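Local coordinates for protein CG11900 (Drosophila melanogaster, PDB 3NQW) that hydrolyses the alarmone ppGpp to GDP and diphosphate as a manganese-dependent pyrophosphohydrolase that takes part in the starvation response, at residues K102-A110 with Y147-L158. Numbering follows the deposited sequence.
Sequences KRLQIENAA and YFVWAKKVVDNL. With SO4 (sulfate ion), chain D.
Helix-on-helix packing beside the active site of an all-helical HD domain brings K102, Q105 and I106 of helix 98-107 against W150 and V154 of helix 141-158. The axes of helix 102-107 and helix 147-158 diverge by 27° and approach to 8.4 Å, and the pairing illustrates how one interface can pass from a polar, aromatic end to a mainly apolar one. At the polar end K102 lies across one face of the W150 indole. CG makes a CH-pi contact with the six-membered ring, and a bend at chi4 (-85°) turns NZ back over the same ring, 3.7 Å from its centroid, as a cation-pi partner. That ammonium also donates to a sulfate ion, probably from the crystallisation liquor, with NZ to O2 at 2.8 Å, and K98 binds the same anion. The rim of W150 is engaged as well: NE1 gives a weak hydrogen bond to the carbonyl O of K102 at 3.4 Å. The amide of Q105, inclined 66° to the ring, sets NE2 near the ring plane at its edge and brings OE1 to 3.2 Å from CZ2 of W150. Weak hydrogen bonds to D92 and K124 help fix that amide's rotation. Further along, I106 enters as a knob among W150, K153, V154 and N157; its CG1 meets CG2 of V154 at 3.5 Å, and CD1 reaches the indole edge at CD1 of W150. The chain then leaves the helix, and CB of A109 rests on CB of N157 and near CG of L158, whose side chain continues onto helix 114-133. The side chain of Y147, with the sulfate at its ring edge, is about 7 Å from the bound manganese ion. A single I106 knob-into-hole contact is thus combined with a lysine-tryptophan cation-pi pair in the helical packing that flanks the metal site of this HD domain.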
loop_
_atom_site.group_PDB
_atom_site.type_symbol
_atom_site.label_atom_id
_atom_site.label_comp_id
_atom_site.label_asym_id
_atom_site.label_seq_id
_atom_site.Cartn_x
_atom_site.Cartn_y
_atom_site.Cartn_z
ATOM N N LYS A 102 -18.313 -17.595 -9.790
ATOM C CA LYS A 102 -19.025 -17.289 -8.561
ATOM C C LYS A 102 -19.619 -18.572 -8.007
ATOM O O LYS A 102 -19.472 -18.873 -6.825
ATOM C CB LYS A 102 -20.134 -16.273 -8.827
ATOM C CG LYS A 102 -19.632 -14.873 -9.143
ATOM C CD LYS A 102 -20.798 -13.940 -9.447
ATOM C CE LYS A 102 -20.350 -12.497 -9.607
ATOM N NZ LYS A 102 -20.244 -11.770 -8.311
ATOM N N ARG A 103 -20.280 -19.334 -8.872
ATOM C CA ARG A 103 -20.894 -20.591 -8.470
ATOM C C ARG A 103 -19.895 -21.500 -7.744
ATOM O O ARG A 103 -20.213 -22.109 -6.712
ATOM C CB ARG A 103 -21.470 -21.305 -9.702
ATOM C CG ARG A 103 -22.539 -20.497 -10.461
ATOM C CD ARG A 103 -23.395 -21.389 -11.383
ATOM N NE ARG A 103 -22.777 -21.663 -12.679
ATOM C CZ ARG A 103 -22.937 -20.907 -13.761
ATOM N NH1 ARG A 103 -23.702 -19.823 -13.700
ATOM N NH2 ARG A 103 -22.332 -21.237 -14.902
ATOM N N LEU A 104 -18.679 -21.579 -8.281
ATOM C CA LEU A 104 -17.631 -22.415 -7.690
ATOM C C LEU A 104 -17.163 -21.908 -6.316
ATOM O O LEU A 104 -16.807 -22.703 -5.440
ATOM C CB LEU A 104 -16.442 -22.526 -8.662
ATOM C CG LEU A 104 -16.745 -23.317 -9.939
ATOM C CD1 LEU A 104 -15.648 -23.133 -10.949
ATOM C CD2 LEU A 104 -16.928 -24.776 -9.602
ATOM N N GLN A 105 -17.169 -20.590 -6.134
ATOM C CA GLN A 105 -16.760 -20.000 -4.874
ATOM C C GLN A 105 -17.552 -20.552 -3.715
ATOM O O GLN A 105 -17.034 -20.721 -2.606
ATOM C CB GLN A 105 -16.906 -18.488 -4.923
ATOM C CG GLN A 105 -15.625 -17.846 -5.355
ATOM C CD GLN A 105 -15.652 -16.361 -5.241
ATOM O OE1 GLN A 105 -15.965 -15.810 -4.191
ATOM N NE2 GLN A 105 -15.326 -15.693 -6.327
ATOM N N ILE A 106 -18.819 -20.831 -3.977
ATOM C CA ILE A 106 -19.679 -21.383 -2.957
ATOM C C ILE A 106 -19.344 -22.849 -2.730
ATOM O O ILE A 106 -19.336 -23.316 -1.592
ATOM C CB ILE A 106 -21.143 -21.273 -3.357
ATOM C CG1 ILE A 106 -21.510 -19.793 -3.533
ATOM C CG2 ILE A 106 -21.992 -21.977 -2.329
ATOM C CD1 ILE A 106 -22.879 -19.549 -4.116
ATOM N N GLU A 107 -19.045 -23.564 -3.814
ATOM C CA GLU A 107 -18.729 -24.989 -3.744
ATOM C C GLU A 107 -17.393 -25.295 -3.092
ATOM O O GLU A 107 -17.313 -26.096 -2.165
ATOM C CB GLU A 107 -18.725 -25.602 -5.144
ATOM C CG GLU A 107 -20.029 -25.479 -5.912
ATOM C CD GLU A 107 -21.167 -26.277 -5.296
ATOM O OE1 GLU A 107 -20.891 -27.367 -4.732
ATOM O OE2 GLU A 107 -22.333 -25.822 -5.398
ATOM N N ASN A 108 -16.344 -24.659 -3.593
ATOM C CA ASN A 108 -15.008 -24.883 -3.080
ATOM C C ASN A 108 -14.710 -24.089 -1.831
ATOM O O ASN A 108 -13.591 -24.121 -1.318
ATOM C CB ASN A 108 -13.983 -24.537 -4.152
ATOM C CG ASN A 108 -14.055 -25.469 -5.333
ATOM O OD1 ASN A 108 -14.073 -26.691 -5.160
ATOM N ND2 ASN A 108 -14.098 -24.904 -6.545
ATOM N N ALA A 109 -15.717 -23.369 -1.353
ATOM C CA ALA A 109 -15.591 -22.547 -0.155
ATOM C C ALA A 109 -15.022 -23.328 1.032
ATOM O O ALA A 109 -13.814 -23.308 1.278
ATOM C CB ALA A 109 -16.955 -21.962 0.212
ATOM N N ALA A 110 -15.908 -24.009 1.756
ATOM C CA ALA A 110 -15.557 -24.803 2.935
ATOM C C ALA A 110 -14.433 -25.805 2.705
ATOM O O ALA A 110 -13.893 -26.369 3.654
ATOM C CB ALA A 110 -16.793 -25.537 3.433
ATOM N N TYR A 147 -25.405 -9.297 -5.226
ATOM C CA TYR A 147 -24.052 -9.502 -4.716
ATOM C C TYR A 147 -24.090 -9.900 -3.247
ATOM O O TYR A 147 -23.357 -10.795 -2.826
ATOM C CB TYR A 147 -23.207 -8.235 -4.865
ATOM C CG TYR A 147 -21.732 -8.460 -4.605
ATOM C CD1 TYR A 147 -20.846 -8.713 -5.653
ATOM C CD2 TYR A 147 -21.219 -8.436 -3.307
ATOM C CE1 TYR A 147 -19.485 -8.933 -5.414
ATOM C CE2 TYR A 147 -19.858 -8.658 -3.059
ATOM C CZ TYR A 147 -18.997 -8.905 -4.121
ATOM O OH TYR A 147 -17.655 -9.114 -3.883
ATOM N N PHE A 148 -24.936 -9.219 -2.473
ATOM C CA PHE A 148 -25.096 -9.498 -1.046
ATOM C C PHE A 148 -25.554 -10.933 -0.802
ATOM O O PHE A 148 -25.079 -11.595 0.132
ATOM C CB PHE A 148 -26.119 -8.546 -0.404
ATOM C CG PHE A 148 -25.607 -7.147 -0.198
ATOM C CD1 PHE A 148 -25.979 -6.120 -1.058
ATOM C CD2 PHE A 148 -24.727 -6.867 0.843
ATOM C CE1 PHE A 148 -25.475 -4.837 -0.887
ATOM C CE2 PHE A 148 -24.220 -5.589 1.021
ATOM C CZ PHE A 148 -24.595 -4.574 0.153
ATOM N N VAL A 149 -26.496 -11.387 -1.628
ATOM C CA VAL A 149 -27.046 -12.734 -1.531
ATOM C C VAL A 149 -25.940 -13.746 -1.747
ATOM O O VAL A 149 -25.724 -14.632 -0.919
ATOM C CB VAL A 149 -28.149 -12.987 -2.600
ATOM C CG1 VAL A 149 -28.646 -14.428 -2.496
ATOM C CG2 VAL A 149 -29.310 -12.026 -2.404
ATOM N N TRP A 150 -25.257 -13.608 -2.883
ATOM C CA TRP A 150 -24.152 -14.493 -3.257
ATOM C C TRP A 150 -23.073 -14.446 -2.175
ATOM O O TRP A 150 -22.584 -15.484 -1.730
ATOM C CB TRP A 150 -23.573 -14.069 -4.619
ATOM C CG TRP A 150 -22.203 -14.633 -4.915
ATOM C CD1 TRP A 150 -21.872 -15.948 -5.120
ATOM C CD2 TRP A 150 -20.979 -13.898 -4.992
ATOM N NE1 TRP A 150 -20.523 -16.073 -5.312
ATOM C CE2 TRP A 150 -19.947 -14.831 -5.239
ATOM C CE3 TRP A 150 -20.647 -12.541 -4.871
ATOM C CZ2 TRP A 150 -18.606 -14.448 -5.373
ATOM C CZ3 TRP A 150 -19.318 -12.165 -5.002
ATOM C CH2 TRP A 150 -18.313 -13.116 -5.250
ATOM N N ALA A 151 -22.719 -13.235 -1.752
ATOM C CA ALA A 151 -21.727 -13.054 -0.707
ATOM C C ALA A 151 -22.081 -13.935 0.486
ATOM O O ALA A 151 -21.237 -14.647 1.037
ATOM C CB ALA A 151 -21.686 -11.595 -0.270
ATOM N N LYS A 152 -23.346 -13.883 0.884
ATOM C CA LYS A 152 -23.801 -14.672 2.020
ATOM C C LYS A 152 -23.665 -16.171 1.768
ATOM O O LYS A 152 -23.209 -16.907 2.643
ATOM C CB LYS A 152 -25.254 -14.339 2.373
ATOM C CG LYS A 152 -25.579 -14.730 3.812
ATOM C CD LYS A 152 -27.023 -14.507 4.202
ATOM C CE LYS A 152 -27.207 -14.772 5.691
ATOM N NZ LYS A 152 -26.658 -16.101 6.097
ATOM N N LYS A 153 -24.052 -16.616 0.573
ATOM C CA LYS A 153 -23.955 -18.032 0.226
ATOM C C LYS A 153 -22.503 -18.511 0.344
ATOM O O LYS A 153 -22.247 -19.598 0.861
ATOM C CB LYS A 153 -24.484 -18.282 -1.196
ATOM C CG LYS A 153 -25.993 -18.101 -1.377
ATOM C CD LYS A 153 -26.361 -18.249 -2.854
ATOM C CE LYS A 153 -27.622 -17.471 -3.270
ATOM N NZ LYS A 153 -28.915 -18.182 -3.027
ATOM N N VAL A 154 -21.559 -17.704 -0.129
ATOM C CA VAL A 154 -20.149 -18.061 -0.034
ATOM C C VAL A 154 -19.690 -18.015 1.421
ATOM O O VAL A 154 -19.175 -19.004 1.956
ATOM C CB VAL A 154 -19.254 -17.098 -0.825
ATOM C CG1 VAL A 154 -17.796 -17.463 -0.597
ATOM C CG2 VAL A 154 -19.594 -17.160 -2.318
ATOM N N VAL A 155 -19.885 -16.858 2.055
ATOM C CA VAL A 155 -19.496 -16.647 3.451
ATOM C C VAL A 155 -20.145 -17.677 4.363
ATOM O O VAL A 155 -19.571 -18.036 5.386
ATOM C CB VAL A 155 -19.882 -15.222 3.948
ATOM C CG1 VAL A 155 -19.563 -15.071 5.429
ATOM C CG2 VAL A 155 -19.128 -14.175 3.164
ATOM N N ASP A 156 -21.338 -18.144 4.007
ATOM C CA ASP A 156 -22.009 -19.148 4.821
ATOM C C ASP A 156 -21.259 -20.477 4.827
ATOM O O ASP A 156 -21.423 -21.284 5.746
ATOM C CB ASP A 156 -23.441 -19.379 4.340
ATOM C CG ASP A 156 -24.436 -18.456 5.011
ATOM O OD1 ASP A 156 -24.059 -17.808 6.010
ATOM O OD2 ASP A 156 -25.592 -18.395 4.541
ATOM N N ASN A 157 -20.442 -20.703 3.801
ATOM C CA ASN A 157 -19.666 -21.937 3.701
ATOM C C ASN A 157 -18.233 -21.723 4.202
ATOM O O ASN A 157 -17.495 -22.685 4.437
ATOM C CB ASN A 157 -19.661 -22.443 2.251
ATOM C CG ASN A 157 -21.054 -22.876 1.763
ATOM O OD1 ASN A 157 -21.271 -23.069 0.562
ATOM N ND2 ASN A 157 -21.993 -23.036 2.695
ATOM N N LEU A 158 -17.841 -20.462 4.377
ATOM C CA LEU A 158 -16.499 -20.143 4.874
ATOM C C LEU A 158 -16.459 -20.016 6.402
ATOM O O LEU A 158 -15.382 -19.970 7.003
ATOM C CB LEU A 158 -16.003 -18.846 4.233
ATOM C CG LEU A 158 -15.599 -19.017 2.767
ATOM C CD1 LEU A 158 -16.019 -17.806 1.981
ATOM C CD2 LEU A 158 -14.101 -19.272 2.674
HETATM S S SO4 D . -18.725 -8.812 -9.656
HETATM O O1 SO4 D . -18.976 -7.507 -9.011
HETATM O O2 SO4 D . -20.022 -9.451 -9.939
HETATM O O3 SO4 D . -17.982 -8.591 -10.905
HETATM O O4 SO4 D . -17.938 -9.671 -8.749
#